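Local coordinates for putative secreted protein (Streptomyces sp. SirexAA-E, PDB 4PEY) that hydrolyses laminarin and laminarioligosaccharides as an exo-beta-1,3-glucanase of glycoside hydrolase family 55, releasing glucose and laminaribiose, at residues 107-112 with 372-377; 402-405 with 409-412; 453-458 with 477-482. The protein carries 1 engineered substitution. One frame throughout, in Å; residues are numbered along the deposited sequence.

How the interactions relate
Read from the N terminus, the three contacts lie in series, and none nests within or crosses another. Interaction 1 closes by far the longest loop: residues 107-112, at strand 110-113, come back against 372-377 after some 260 residues, tying the first beta-helical domain to the second. Interaction 2 follows and closes a loop of only three intervening residues beyond strand 399-403. The two touch, because strands 367-375 and 399-403 are neighbours and their backbones are probably hydrogen-bonded. Interaction 3, with 18 residues between its segments, joins strands 450-458 and 480-482 across the interior of the second beta-helix. Together they illustrate how paired parallel beta-helices combine interdomain, loop-closing and interior packing, with the sugar bound at interaction 2.

Interaction 1. Residues 107-112 with 372-377; sequences NFWRSA and FVRIGG
Cation-pi contact dominates the meeting of Trp109 and Arg374. The guanidinium carbon CZ of Arg374 lies 4.7 Å from the centroid of the six-membered ring of Trp109, over its face, but the two planes are 82° apart, so the group presents an edge to the indole and does not stack flat on it. NH1 of Arg374 makes the closest approach, 3.3 Å from CH2 of Trp109. A bend at chi3 (71°) in an otherwise extended arginine turns this nitrogen onto the ring, while the aliphatic CD lies 3.8 Å from CZ2 of Trp109. Polar partners fix the guanidinium further: NE forms a salt bridge with Asp340, and NH1 is hydrogen-bonded to Tyr74 OH.

Family 55 enzymes are built from two tandem parallel beta-helices; here residues 107-112 belong to the first and 372-377 to the second, so this buried contact bridges the domains.

Apolar packing is looser, with CD2 of Phe372 at the indole edge, 4.4 Å from CD1 of Trp109. CB of Phe108 covers the opposite face of the indole from Arg374, toward its rim.

Hydrogen bonding across the junction is relayed by a water, which accepts from Trp109 NE1 at 3.0 Å and donates to Val373 O at 2.9 Å. Within 107-112, Arg110 grips the carbonyl O of Phe108 side-on, NE at 2.9 Å reaching it from above the carbonyl plane and NH2 along a lone pair.

Interaction 2. Residues 402-405 with 409-412; sequences WRAD and GVGW. With BGC (beta-D-glucopyranose), chain B.
Ala404 packs against Val410, and Arg403 reaches Gly411, where strand 399-403 of the second beta-helix runs out into a loop, and the flanking Trp402 and Asp405 face a glucose unit of the bound glycan. In this first shell Asp405 offers both carboxylate oxygens: OD2 accepts from O4 of the sugar at 2.7 Å, and OD1 accepts from O6, also at 2.7 Å. Trp402 adds a donor from the edge of its indole, NE1 reaching O3 of the glucose at 3.1 Å. Three hydroxyls, O3, O4 and O6, are thereby read by two side chains, consistent with recognition of a non-reducing end. Glu436, His437 and Gln130 hydrogen-bond to the same sugar.

One step out, the two sugar-binding side chains are coupled by a weak bond from Trp402 NE1 to Asp405 OD2. The carboxylate can face the glucose because CG of Asp405 stands between backbone N and carbonyl carbon (chi1 60°). CA of Ala404 lies against one face of the Trp402 indole.

Farther out, Arg403 stretches away from the sugar, its chain fully extended to NE, and gives Gly411 O a weak bond from NH2. Its firmer ties lie beyond these two segments: NE donates to Asn415 O, NH1 to His437 O, and NH2 forms a salt bridge with Asp462. Val410 turns one methyl to the side chain and the other to the backbone of Ala404, CG2 lying 3.9 Å from its CB and CG1 3.4 Å from its O.

Interaction 3. Residues 453-458 with 477-482; sequences IFYQNA and YAAYKV. Engineered in segment 453-458: Ala458 (natural residue Glu).
Over one face of the Tyr455 ring stands the edge of Tyr480, its CD2 above the centre of the ring, in an edge-to-face pair with centroids 5.3 Å apart and planes at 60°. CB of Tyr480 adds to the contact, 3.9 Å from CE2 of Tyr455. At its far end the phenol turns to the backbone: Tyr455 OH donates a weak hydrogen bond to Ala479 O at 2.7 Å. CG of Tyr455 is anti to the backbone N (chi1 -178°), which carries the ring toward 477-482. Replacing it with an alanine would probably open a gap beneath the Tyr480 edge and leave the Ala479 carbonyl without its hydroxyl mate.

Beside the rings, the methyl of Ala479 presses against the Asn457 amide, its CB lying 3.2 Å from OD1 of Asn457. That amide is held at both ends, OD1 by Ser496 OG and ND2 by Val435 O. Tyr480 OH is likewise anchored, to His489 and Thr452.

Next to Asn457 along its strand, Ala458 is an engineered replacement for the glutamate inferred to be the proton donor, and its CB points away from 477-482.

These side chains meet in the interior of the parallel beta-helix, between two of its faces: strand 450-458 runs between 429-436 and 489-498, while strand 480-482 lies between 443-445 and 512-513 in a separate parallel sheet.

Interaction 1. Residues 107-112 with 372-377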
loop_
_atom_site.group_PDB
_atom_site.type_symbol
_atom_site.label_atom_id
_atom_site.label_comp_id
_atom_site.label_asym_id
_atom_site.label_seq_id
_atom_site.Cartn_x
_atom_site.Cartn_y
_atom_site.Cartn_z
ATOM N N ASN A 107 7.463 -0.023 11.243
ATOM C CA ASN A 107 6.119 0.438 11.606
ATOM C C ASN A 107 5.134 0.180 10.457
ATOM O O ASN A 107 4.773 1.099 9.701
ATOM C CB ASN A 107 6.140 1.923 11.996
ATOM C CG ASN A 107 6.658 2.148 13.421
ATOM O OD1 ASN A 107 6.925 1.188 14.148
ATOM N ND2 ASN A 107 6.801 3.418 13.823
ATOM N N PHE A 108 4.714 -1.083 10.358
ATOM C CA PHE A 108 3.899 -1.604 9.257
ATOM C C PHE A 108 2.447 -1.861 9.648
ATOM O O PHE A 108 2.118 -1.909 10.831
ATOM C CB PHE A 108 4.435 -2.953 8.753
ATOM C CG PHE A 108 5.908 -2.988 8.433
ATOM C CD1 PHE A 108 6.513 -1.991 7.678
ATOM C CD2 PHE A 108 6.681 -4.065 8.861
ATOM C CE1 PHE A 108 7.872 -2.064 7.372
ATOM C CE2 PHE A 108 8.031 -4.154 8.550
ATOM C CZ PHE A 108 8.630 -3.150 7.805
ATOM N N TRP A 109 1.616 -2.093 8.628
ATOM C CA TRP A 109 0.299 -2.737 8.747
ATOM C C TRP A 109 -0.625 -2.030 9.737
ATOM O O TRP A 109 -1.040 -2.602 10.745
ATOM C CB TRP A 109 0.442 -4.235 9.127
ATOM C CG TRP A 109 1.271 -5.034 8.132
ATOM C CD1 TRP A 109 1.068 -5.133 6.781
ATOM C CD2 TRP A 109 2.436 -5.828 8.418
ATOM N NE1 TRP A 109 2.034 -5.933 6.211
ATOM C CE2 TRP A 109 2.887 -6.370 7.195
ATOM C CE3 TRP A 109 3.139 -6.138 9.589
ATOM C CZ2 TRP A 109 4.018 -7.182 7.107
ATOM C CZ3 TRP A 109 4.264 -6.940 9.502
ATOM C CH2 TRP A 109 4.694 -7.457 8.269
ATOM N N ARG A 110 -0.961 -0.783 9.431
ATOM C CA ARG A 110 -1.923 -0.041 10.243
ATOM C C ARG A 110 -2.532 1.036 9.355
ATOM O O ARG A 110 -2.057 1.247 8.243
ATOM C CB ARG A 110 -1.250 0.549 11.494
ATOM C CG ARG A 110 -0.144 1.578 11.215
ATOM C CD ARG A 110 0.819 1.682 12.400
ATOM N NE ARG A 110 1.676 0.501 12.471
ATOM C CZ ARG A 110 2.456 0.182 13.502
ATOM N NH1 ARG A 110 2.473 0.943 14.601
ATOM N NH2 ARG A 110 3.202 -0.916 13.443
ATOM N N SER A 111 -3.590 1.704 9.803
ATOM C CA SER A 111 -4.219 2.695 8.930
ATOM C C SER A 111 -5.046 3.728 9.668
ATOM O O SER A 111 -5.565 3.460 10.750
ATOM C CB SER A 111 -5.111 1.997 7.894
ATOM O OG SER A 111 -6.177 1.312 8.533
ATOM N N ALA A 112 -5.174 4.902 9.049
ATOM C CA ALA A 112 -6.055 5.975 9.529
ATOM C C ALA A 112 -6.887 6.481 8.369
ATOM O O ALA A 112 -6.351 6.704 7.284
ATOM C CB ALA A 112 -5.252 7.124 10.136
ATOM N N PHE A 372 -2.019 -5.614 0.657
ATOM C CA PHE A 372 -0.654 -5.895 1.064
ATOM C C PHE A 372 -0.408 -7.385 0.925
ATOM O O PHE A 372 -1.311 -8.194 1.145
ATOM C CB PHE A 372 -0.425 -5.408 2.498
ATOM C CG PHE A 372 -0.916 -4.004 2.728
ATOM C CD1 PHE A 372 -0.506 -2.975 1.891
ATOM C CD2 PHE A 372 -1.820 -3.715 3.739
ATOM C CE1 PHE A 372 -0.967 -1.681 2.066
ATOM C CE2 PHE A 372 -2.281 -2.418 3.930
ATOM C CZ PHE A 372 -1.858 -1.398 3.093
ATOM N N VAL A 373 0.805 -7.748 0.530
ATOM C CA VAL A 373 1.166 -9.151 0.431
ATOM C C VAL A 373 2.425 -9.385 1.243
ATOM O O VAL A 373 3.347 -8.567 1.212
ATOM C CB VAL A 373 1.377 -9.586 -1.034
ATOM C CG1 VAL A 373 1.785 -11.062 -1.101
ATOM C CG2 VAL A 373 0.101 -9.340 -1.839
ATOM N N ARG A 374 2.438 -10.475 2.008
ATOM C CA ARG A 374 3.597 -10.853 2.806
ATOM C C ARG A 374 3.985 -12.290 2.504
ATOM O O ARG A 374 3.109 -13.171 2.459
ATOM C CB ARG A 374 3.312 -10.700 4.303
ATOM C CG ARG A 374 4.410 -11.288 5.181
ATOM C CD ARG A 374 4.210 -10.918 6.644
ATOM N NE ARG A 374 3.074 -11.616 7.243
ATOM C CZ ARG A 374 2.441 -11.199 8.339
ATOM N NH1 ARG A 374 2.833 -10.080 8.943
ATOM N NH2 ARG A 374 1.427 -11.899 8.839
ATOM N N ILE A 375 5.282 -12.523 2.283
ATOM C CA ILE A 375 5.792 -13.880 2.109
ATOM C C ILE A 375 6.856 -14.161 3.175
ATOM O O ILE A 375 7.984 -13.666 3.093
ATOM C CB ILE A 375 6.381 -14.120 0.694
ATOM C CG1 ILE A 375 5.390 -13.676 -0.394
ATOM C CG2 ILE A 375 6.779 -15.595 0.530
ATOM C CD1 ILE A 375 5.608 -12.248 -0.886
ATOM N N GLY A 376 6.480 -14.937 4.192
ATOM C CA GLY A 376 7.361 -15.194 5.323
ATOM C C GLY A 376 7.282 -14.144 6.422
ATOM O O GLY A 376 6.556 -13.153 6.303
ATOM N N GLY A 377 8.029 -14.355 7.502
ATOM C CA GLY A 377 8.101 -13.379 8.578
ATOM C C GLY A 377 7.332 -13.783 9.822
ATOM O O GLY A 377 7.807 -13.593 10.945
HETATM O O HOH W 1 3.152 -6.855 3.588
#

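Interaction 2. Residues 402-405 with 409-412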
loop_
_atom_site.group_PDB
_atom_site.type_symbol
_atom_site.label_atom_id
_atom_site.label_comp_id
_atom_site.label_asym_id
_atom_site.label_seq_id
_atom_site.Cartn_x
_atom_site.Cartn_y
_atom_site.Cartn_z
ATOM N N TRP A 402 5.668 -7.749 -0.312
ATOM C CA TRP A 402 6.864 -7.829 0.528
ATOM C C TRP A 402 7.298 -9.247 0.841
ATOM O O TRP A 402 6.613 -9.962 1.578
ATOM C CB TRP A 402 6.598 -7.074 1.835
ATOM C CG TRP A 402 7.714 -6.982 2.864
ATOM C CD1 TRP A 402 8.837 -6.197 2.795
ATOM C CD2 TRP A 402 7.753 -7.620 4.148
ATOM N NE1 TRP A 402 9.580 -6.323 3.955
ATOM C CE2 TRP A 402 8.938 -7.195 4.797
ATOM C CE3 TRP A 402 6.907 -8.518 4.812
ATOM C CZ2 TRP A 402 9.288 -7.633 6.074
ATOM C CZ3 TRP A 402 7.265 -8.961 6.073
ATOM C CH2 TRP A 402 8.443 -8.513 6.694
ATOM N N ARG A 403 8.435 -9.656 0.281
ATOM C CA ARG A 403 9.091 -10.872 0.739
ATOM C C ARG A 403 9.834 -10.514 2.028
ATOM O O ARG A 403 10.662 -9.597 2.036
ATOM C CB ARG A 403 10.043 -11.440 -0.320
ATOM C CG ARG A 403 10.874 -12.596 0.213
ATOM C CD ARG A 403 11.733 -13.282 -0.845
ATOM N NE ARG A 403 12.612 -14.246 -0.191
ATOM C CZ ARG A 403 13.895 -14.040 0.094
ATOM N NH1 ARG A 403 14.511 -12.918 -0.264
ATOM N NH2 ARG A 403 14.572 -14.974 0.731
ATOM N N ALA A 404 9.521 -11.203 3.126
ATOM C CA ALA A 404 10.052 -10.811 4.438
ATOM C C ALA A 404 11.582 -10.860 4.487
ATOM O O ALA A 404 12.193 -11.836 4.049
ATOM C CB ALA A 404 9.474 -11.699 5.544
ATOM N N ASP A 405 12.182 -9.802 5.027
ATOM C CA ASP A 405 13.628 -9.731 5.239
ATOM C C ASP A 405 14.014 -10.034 6.680
ATOM O O ASP A 405 15.190 -10.183 6.993
ATOM C CB ASP A 405 14.135 -8.339 4.894
ATOM C CG ASP A 405 13.476 -7.286 5.751
ATOM O OD1 ASP A 405 14.069 -6.869 6.775
ATOM O OD2 ASP A 405 12.325 -6.927 5.430
ATOM N N GLY A 409 10.920 -17.769 9.772
ATOM C CA GLY A 409 10.671 -18.446 8.511
ATOM C C GLY A 409 11.221 -17.680 7.325
ATOM O O GLY A 409 10.622 -17.679 6.252
ATOM N N VAL A 410 12.369 -17.039 7.522
ATOM C CA VAL A 410 13.013 -16.232 6.489
ATOM C C VAL A 410 14.341 -16.856 6.060
ATOM O O VAL A 410 15.127 -17.308 6.895
ATOM C CB VAL A 410 13.256 -14.780 6.990
ATOM C CG1 VAL A 410 14.045 -13.960 5.972
ATOM C CG2 VAL A 410 11.924 -14.098 7.315
ATOM N N GLY A 411 14.581 -16.894 4.755
ATOM C CA GLY A 411 15.825 -17.414 4.219
ATOM C C GLY A 411 15.763 -17.477 2.709
ATOM O O GLY A 411 14.676 -17.563 2.138
ATOM N N TRP A 412 16.929 -17.463 2.065
ATOM C CA TRP A 412 17.016 -17.434 0.609
ATOM C C TRP A 412 16.162 -18.538 -0.030
ATOM O O TRP A 412 15.550 -18.341 -1.079
ATOM C CB TRP A 412 18.479 -17.559 0.171
ATOM C CG TRP A 412 18.687 -17.416 -1.310
ATOM C CD1 TRP A 412 19.154 -18.372 -2.166
ATOM C CD2 TRP A 412 18.438 -16.252 -2.109
ATOM N NE1 TRP A 412 19.212 -17.880 -3.441
ATOM C CE2 TRP A 412 18.770 -16.585 -3.441
ATOM C CE3 TRP A 412 17.965 -14.965 -1.829
ATOM C CZ2 TRP A 412 18.648 -15.675 -4.495
ATOM C CZ3 TRP A 412 17.845 -14.057 -2.881
ATOM C CH2 TRP A 412 18.188 -14.417 -4.195
HETATM C C2 BGC B . 12.955 -2.096 4.190
HETATM C C3 BGC B . 11.872 -3.005 4.764
HETATM C C4 BGC B . 12.446 -3.830 5.904
HETATM C C5 BGC B . 13.044 -2.906 6.953
HETATM C C6 BGC B . 13.594 -3.701 8.127
HETATM C C1 BGC B . 13.717 -1.346 5.286
HETATM O O2 BGC B . 12.363 -1.181 3.279
HETATM O O3 BGC B . 11.396 -3.874 3.758
HETATM O O4 BGC B . 11.452 -4.650 6.473
HETATM O O5 BGC B . 14.101 -2.195 6.352
HETATM O O6 BGC B . 14.752 -4.394 7.720
#

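Interaction 3. Residues 453-458 with 477-482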
loop_
_atom_site.group_PDB
_atom_site.type_symbol
_atom_site.label_atom_id
_atom_site.label_comp_id
_atom_site.label_asym_id
_atom_site.label_seq_id
_atom_site.Cartn_x
_atom_site.Cartn_y
_atom_site.Cartn_z
ATOM N N ILE A 453 3.210 5.825 -10.952
ATOM C CA ILE A 453 3.524 7.062 -10.260
ATOM C C ILE A 453 3.901 6.679 -8.835
ATOM O O ILE A 453 3.054 6.215 -8.069
ATOM C CB ILE A 453 2.349 8.054 -10.277
ATOM C CG1 ILE A 453 1.993 8.428 -11.721
ATOM C CG2 ILE A 453 2.703 9.318 -9.484
ATOM C CD1 ILE A 453 0.694 9.185 -11.844
ATOM N N PHE A 454 5.192 6.857 -8.539
ATOM C CA PHE A 454 5.900 6.440 -7.319
ATOM C C PHE A 454 6.180 4.934 -7.237
ATOM O O PHE A 454 5.265 4.106 -7.202
ATOM C CB PHE A 454 5.182 6.861 -6.029
ATOM C CG PHE A 454 5.967 6.500 -4.788
ATOM C CD1 PHE A 454 6.879 7.396 -4.239
ATOM C CD2 PHE A 454 5.821 5.251 -4.194
ATOM C CE1 PHE A 454 7.618 7.056 -3.108
ATOM C CE2 PHE A 454 6.560 4.904 -3.079
ATOM C CZ PHE A 454 7.453 5.807 -2.527
ATOM N N TYR A 455 7.462 4.599 -7.149
ATOM C CA TYR A 455 7.887 3.228 -6.903
ATOM C C TYR A 455 8.955 3.211 -5.828
ATOM O O TYR A 455 9.896 4.012 -5.865
ATOM C CB TYR A 455 8.430 2.578 -8.180
ATOM C CG TYR A 455 8.859 1.131 -8.027
ATOM C CD1 TYR A 455 7.969 0.173 -7.554
ATOM C CD2 TYR A 455 10.147 0.715 -8.382
ATOM C CE1 TYR A 455 8.341 -1.156 -7.427
ATOM C CE2 TYR A 455 10.534 -0.624 -8.269
ATOM C CZ TYR A 455 9.626 -1.556 -7.792
ATOM O OH TYR A 455 9.984 -2.884 -7.670
ATOM N N GLN A 456 8.804 2.304 -4.867
ATOM C CA GLN A 456 9.849 2.054 -3.874
ATOM C C GLN A 456 10.171 0.573 -3.844
ATOM O O GLN A 456 9.277 -0.263 -3.651
ATOM C CB GLN A 456 9.432 2.522 -2.474
ATOM C CG GLN A 456 10.558 2.363 -1.414
ATOM C CD GLN A 456 10.552 1.014 -0.705
ATOM O OE1 GLN A 456 9.512 0.552 -0.222
ATOM N NE2 GLN A 456 11.722 0.371 -0.644
ATOM N N ASN A 457 11.447 0.252 -4.047
ATOM C CA ASN A 457 11.928 -1.111 -3.955
ATOM C C ASN A 457 13.171 -1.205 -3.090
ATOM O O ASN A 457 13.961 -0.260 -3.024
ATOM C CB ASN A 457 12.248 -1.666 -5.344
ATOM C CG ASN A 457 13.141 -2.891 -5.286
ATOM O OD1 ASN A 457 14.372 -2.791 -5.347
ATOM N ND2 ASN A 457 12.526 -4.061 -5.159
ATOM N N ALA A 458 13.330 -2.338 -2.412
ATOM C CA ALA A 458 14.637 -2.746 -1.914
ATOM C C ALA A 458 14.852 -4.159 -2.407
ATOM O O ALA A 458 13.917 -4.963 -2.413
ATOM C CB ALA A 458 14.724 -2.672 -0.393
ATOM N N TYR A 477 18.547 -9.265 -11.078
ATOM C CA TYR A 477 17.266 -9.039 -11.726
ATOM C C TYR A 477 16.789 -7.641 -11.404
ATOM O O TYR A 477 16.761 -7.262 -10.233
ATOM C CB TYR A 477 16.228 -10.054 -11.241
ATOM C CG TYR A 477 16.507 -11.481 -11.652
ATOM C CD1 TYR A 477 17.438 -12.256 -10.968
ATOM C CD2 TYR A 477 15.826 -12.057 -12.719
ATOM C CE1 TYR A 477 17.692 -13.572 -11.351
ATOM C CE2 TYR A 477 16.069 -13.355 -13.103
ATOM C CZ TYR A 477 17.001 -14.110 -12.423
ATOM O OH TYR A 477 17.215 -15.411 -12.823
ATOM N N ALA A 478 16.424 -6.864 -12.420
ATOM C CA ALA A 478 15.880 -5.528 -12.174
ATOM C C ALA A 478 14.763 -5.531 -11.117
ATOM O O ALA A 478 13.969 -6.473 -11.028
ATOM C CB ALA A 478 15.356 -4.919 -13.472
ATOM N N ALA A 479 14.704 -4.469 -10.323
ATOM C CA ALA A 479 13.562 -4.233 -9.441
ATOM C C ALA A 479 12.294 -3.928 -10.238
ATOM O O ALA A 479 11.185 -4.168 -9.767
ATOM C CB ALA A 479 13.863 -3.100 -8.498
ATOM N N TYR A 480 12.475 -3.374 -11.434
ATOM C CA TYR A 480 11.365 -2.958 -12.279
ATOM C C TYR A 480 11.775 -3.169 -13.727
ATOM O O TYR A 480 12.641 -2.464 -14.245
ATOM C CB TYR A 480 11.012 -1.501 -11.997
ATOM C CG TYR A 480 9.724 -0.960 -12.589
ATOM C CD1 TYR A 480 9.665 -0.538 -13.917
ATOM C CD2 TYR A 480 8.591 -0.783 -11.793
ATOM C CE1 TYR A 480 8.494 0.004 -14.449
ATOM C CE2 TYR A 480 7.420 -0.253 -12.308
ATOM C CZ TYR A 480 7.379 0.158 -13.634
ATOM O OH TYR A 480 6.220 0.705 -14.144
ATOM N N LYS A 481 11.159 -4.165 -14.355
ATOM C CA LYS A 481 11.476 -4.559 -15.717
ATOM C C LYS A 481 10.291 -4.349 -16.642
ATOM O O LYS A 481 9.208 -4.878 -16.398
ATOM C CB LYS A 481 11.892 -6.030 -15.776
ATOM C CG LYS A 481 12.103 -6.526 -17.207
ATOM C CD LYS A 481 12.277 -8.021 -17.280
ATOM C CE LYS A 481 12.457 -8.487 -18.725
ATOM N NZ LYS A 481 13.754 -8.057 -19.332
ATOM N N VAL A 482 10.508 -3.578 -17.702
ATOM C CA VAL A 482 9.557 -3.469 -18.797
ATOM C C VAL A 482 10.051 -4.379 -19.910
ATOM O O VAL A 482 11.186 -4.226 -20.376
ATOM C CB VAL A 482 9.430 -2.016 -19.294
ATOM C CG1 VAL A 482 8.426 -1.907 -20.439
ATOM C CG2 VAL A 482 9.030 -1.101 -18.132
#